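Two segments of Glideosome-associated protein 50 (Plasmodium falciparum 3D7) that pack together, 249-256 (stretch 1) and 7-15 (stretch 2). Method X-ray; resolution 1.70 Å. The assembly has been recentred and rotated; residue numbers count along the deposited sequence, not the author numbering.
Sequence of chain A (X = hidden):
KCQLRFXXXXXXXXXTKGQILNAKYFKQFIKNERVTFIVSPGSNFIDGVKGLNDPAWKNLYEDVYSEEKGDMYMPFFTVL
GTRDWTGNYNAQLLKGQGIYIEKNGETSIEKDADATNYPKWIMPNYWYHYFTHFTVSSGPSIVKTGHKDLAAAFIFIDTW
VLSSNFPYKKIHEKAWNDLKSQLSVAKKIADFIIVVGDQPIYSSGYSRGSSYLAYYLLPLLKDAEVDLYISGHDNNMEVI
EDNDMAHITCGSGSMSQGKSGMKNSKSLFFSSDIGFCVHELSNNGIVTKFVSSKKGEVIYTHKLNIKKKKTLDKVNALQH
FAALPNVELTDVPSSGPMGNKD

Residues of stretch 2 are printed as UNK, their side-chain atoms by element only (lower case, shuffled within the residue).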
# COMPACT_ATOMS: atom_id res chain seq x y z
N THR A 249 -8.58 -4.12 -2.66
CA THR A 249 -8.13 -3.48 -3.87
C THR A 249 -8.52 -2.00 -3.81
O THR A 249 -9.68 -1.65 -3.53
CB THR A 249 -8.73 -4.08 -5.15
OG1 THR A 249 -8.52 -5.50 -5.15
CG2 THR A 249 -8.05 -3.48 -6.38
N CYS A 250 -7.53 -1.16 -4.06
CA CYS A 250 -7.71 0.28 -4.06
C CYS A 250 -6.90 0.82 -5.24
O CYS A 250 -5.86 1.46 -5.06
CB CYS A 250 -7.25 0.85 -2.72
SG CYS A 250 -7.63 2.58 -2.48
N GLY A 251 -7.38 0.52 -6.45
CA GLY A 251 -6.65 0.84 -7.67
C GLY A 251 -7.31 1.87 -8.57
O GLY A 251 -6.89 2.05 -9.72
N SER A 252 -8.30 2.58 -8.05
CA SER A 252 -9.06 3.53 -8.88
C SER A 252 -8.79 4.99 -8.50
O SER A 252 -9.70 5.82 -8.51
CB SER A 252 -10.56 3.18 -8.83
OG SER A 252 -11.11 3.36 -7.53
N GLY A 253 -7.53 5.32 -8.21
CA GLY A 253 -7.16 6.70 -7.89
C GLY A 253 -7.30 7.69 -9.04
O GLY A 253 -7.43 8.89 -8.80
N SER A 254 -7.23 7.21 -10.28
CA SER A 254 -7.38 8.07 -11.47
C SER A 254 -8.26 7.50 -12.58
O SER A 254 -8.73 8.25 -13.43
CB SER A 254 -6.01 8.41 -12.07
OG SER A 254 -5.38 7.26 -12.60
N MET A 255 -8.45 6.18 -12.59
CA MET A 255 -9.14 5.48 -13.68
C MET A 255 -10.07 4.44 -13.13
O MET A 255 -9.87 3.92 -12.04
CB MET A 255 -8.14 4.73 -14.57
CG MET A 255 -7.06 5.55 -15.20
SD MET A 255 -5.91 4.48 -16.08
CE MET A 255 -5.08 3.64 -14.73
N SER A 256 -11.07 4.10 -13.94
CA SER A 256 -12.05 3.09 -13.61
C SER A 256 -12.15 2.08 -14.75
O SER A 256 -12.24 2.46 -15.92
CB SER A 256 -13.41 3.74 -13.41
OG SER A 256 -14.44 2.75 -13.34
N UNK A 7 -4.66 6.75 4.92
CA UNK A 7 -5.42 6.64 3.68
C UNK A 7 -4.63 5.82 2.67
O UNK A 7 -3.40 5.75 2.74
c UNK A 7 -5.73 8.03 3.12
N UNK A 8 -5.35 5.19 1.74
CA UNK A 8 -4.75 4.44 0.64
C UNK A 8 -5.21 5.05 -0.68
O UNK A 8 -6.40 5.30 -0.86
c UNK A 8 -5.19 2.97 0.67
o UNK A 8 -4.65 2.28 1.78
N UNK A 9 -4.26 5.26 -1.59
CA UNK A 9 -4.52 5.82 -2.91
C UNK A 9 -3.67 5.07 -3.94
O UNK A 9 -2.45 5.06 -3.85
c UNK A 9 -3.63 9.34 -4.32
c UNK A 9 -4.15 7.31 -2.93
c UNK A 9 -4.40 8.02 -4.27
c UNK A 9 -5.90 8.22 -4.51
N UNK A 10 -4.30 4.43 -4.92
CA UNK A 10 -3.56 3.58 -5.87
C UNK A 10 -3.74 3.94 -7.33
O UNK A 10 -4.81 4.41 -7.72
N UNK A 11 -2.69 3.73 -8.12
CA UNK A 11 -2.75 3.90 -9.58
C UNK A 11 -3.28 5.28 -9.97
O UNK A 11 -4.15 5.42 -10.84
o UNK A 11 -2.03 1.05 -10.66
o UNK A 11 -3.42 0.70 -9.01
c UNK A 11 -3.59 2.78 -10.18
c UNK A 11 -2.97 1.41 -9.93
N UNK A 12 -2.70 6.28 -9.33
CA UNK A 12 -3.25 7.64 -9.25
C UNK A 12 -2.64 8.60 -10.27
O UNK A 12 -3.21 9.66 -10.56
n UNK A 12 0.16 7.08 -6.33
c UNK A 12 -3.05 8.17 -7.81
c UNK A 12 -0.30 9.90 -8.45
c UNK A 12 -1.20 6.96 -6.52
c UNK A 12 0.61 8.18 -7.01
c UNK A 12 -0.50 8.76 -7.67
c UNK A 12 1.90 8.69 -7.13
c UNK A 12 0.99 10.43 -8.55
c UNK A 12 2.07 9.82 -7.90
c UNK A 12 -1.65 7.97 -7.33
N UNK A 13 -1.48 8.24 -10.83
CA UNK A 13 -0.71 9.17 -11.65
C UNK A 13 -1.05 9.21 -13.12
O UNK A 13 -0.31 8.68 -13.95
N UNK A 14 -2.17 9.86 -13.43
CA UNK A 14 -2.60 10.09 -14.81
C UNK A 14 -3.49 11.33 -14.85
O UNK A 14 -4.34 11.51 -13.97
c UNK A 14 -3.35 8.88 -15.34
c UNK A 14 -4.37 7.71 -17.34
n UNK A 14 -5.30 6.58 -19.39
c UNK A 14 -3.66 8.95 -16.84
c UNK A 14 -4.63 7.80 -18.85
N UNK A 15 -3.30 12.18 -15.85
CA UNK A 15 -4.08 13.41 -15.97
C UNK A 15 -5.46 13.09 -16.55
O UNK A 15 -5.65 13.03 -17.77
o UNK A 15 -4.90 16.09 -16.06
o UNK A 15 -3.85 16.48 -17.94
c UNK A 15 -4.09 15.76 -16.95
c UNK A 15 -3.34 14.44 -16.84
O HOH W 1 -6.60 4.31 -11.15

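Position 7 carries one carbon beyond the backbone and nothing more, and no atom of stretch 1 comes within its reach. A single methyl makes it Ala 7, the last but one residue of a strand.

Position 8 has a carbon followed by one oxygen. The carbon points toward stretch 1, with CB 4.0 Å from SG of Cys 250, and the backbone O of the same position lies 3.4 Å from that SG. A carbon and one oxygen define Ser 8, whose hydroxyl is hydrogen-bonded elsewhere in the structure.

Position 9 holds four carbons, forked at the second. Its CA-to-CB bond points away from stretch 1, yet the end of the chain comes nearer, one terminal methyl resting 3.9 Å from CA of Gly 253. The fork after a single methylene gives Leu 9, and the methyl in question is CD1.

Position 10 has no side-chain atoms, and the coordinates justify the absence: an ideal CB would sit 2.1 Å from O of Cys 250, a clash. In its place the CA packs directly on that carbonyl, CA of position 10 to O of Cys 250 being 3.2 Å in a CA-H...O contact. This is Gly 10.

Position 11 shows two carbons, the second bearing two oxygens. Its CB points toward stretch 1 and lies 3.4 Å from O of Gly 251. A carboxylate on one methylene is Asp 11; both carboxylate oxygens are hydrogen-bonded elsewhere in the structure, and the contact with OG of Ser 254 is made by the backbone O of Asp 11.

Position 12 has one carbon and then fused five- and six-membered rings of eight carbons and one nitrogen, an indole. The ring leads away from stretch 1, while the backbone stays close: CA of position 12 is 4.1 Å from C of Gly 253, and its O is 3.4 Å from CB of Ser 254. The indole names it Trp 12.

Position 13 again lacks side-chain atoms and barely touches stretch 1; it is Gly 13. A CB here would be crowded by CZ3 of Trp 12 at 3.4 Å.

Position 14 extends four carbons in a row to a nitrogen, the third carbon 3.8 Å from SD of Met 255, a contact of the aliphatic chain at a partly exposed site. This is Lys 14, with all four chi angles t, and that carbon is CD.

Position 15 has two carbons, the second with two oxygens; it is exposed, points away and makes no contact with stretch 1. It is Asp 15.

The rule here is glycine against backbone. Gly 253 N donates to Gly 10 O at 2.9 Å, and an ideal CB on Gly 253 would come within 2.5 Å of that oxygen, so bare residues on both sides permit the approach. Ser 254 in rotamer p adds a second bond, OG to Asp 11 O at 2.8 Å. Water 1 joins the loops, hydrogen-bonded to O of Asp 11 and O of Gly 251, each at 2.7 Å, and accepting from N of Met 255 at 3.0 Å.

Stretch 2, residues 7-15: ASLGDWGKD
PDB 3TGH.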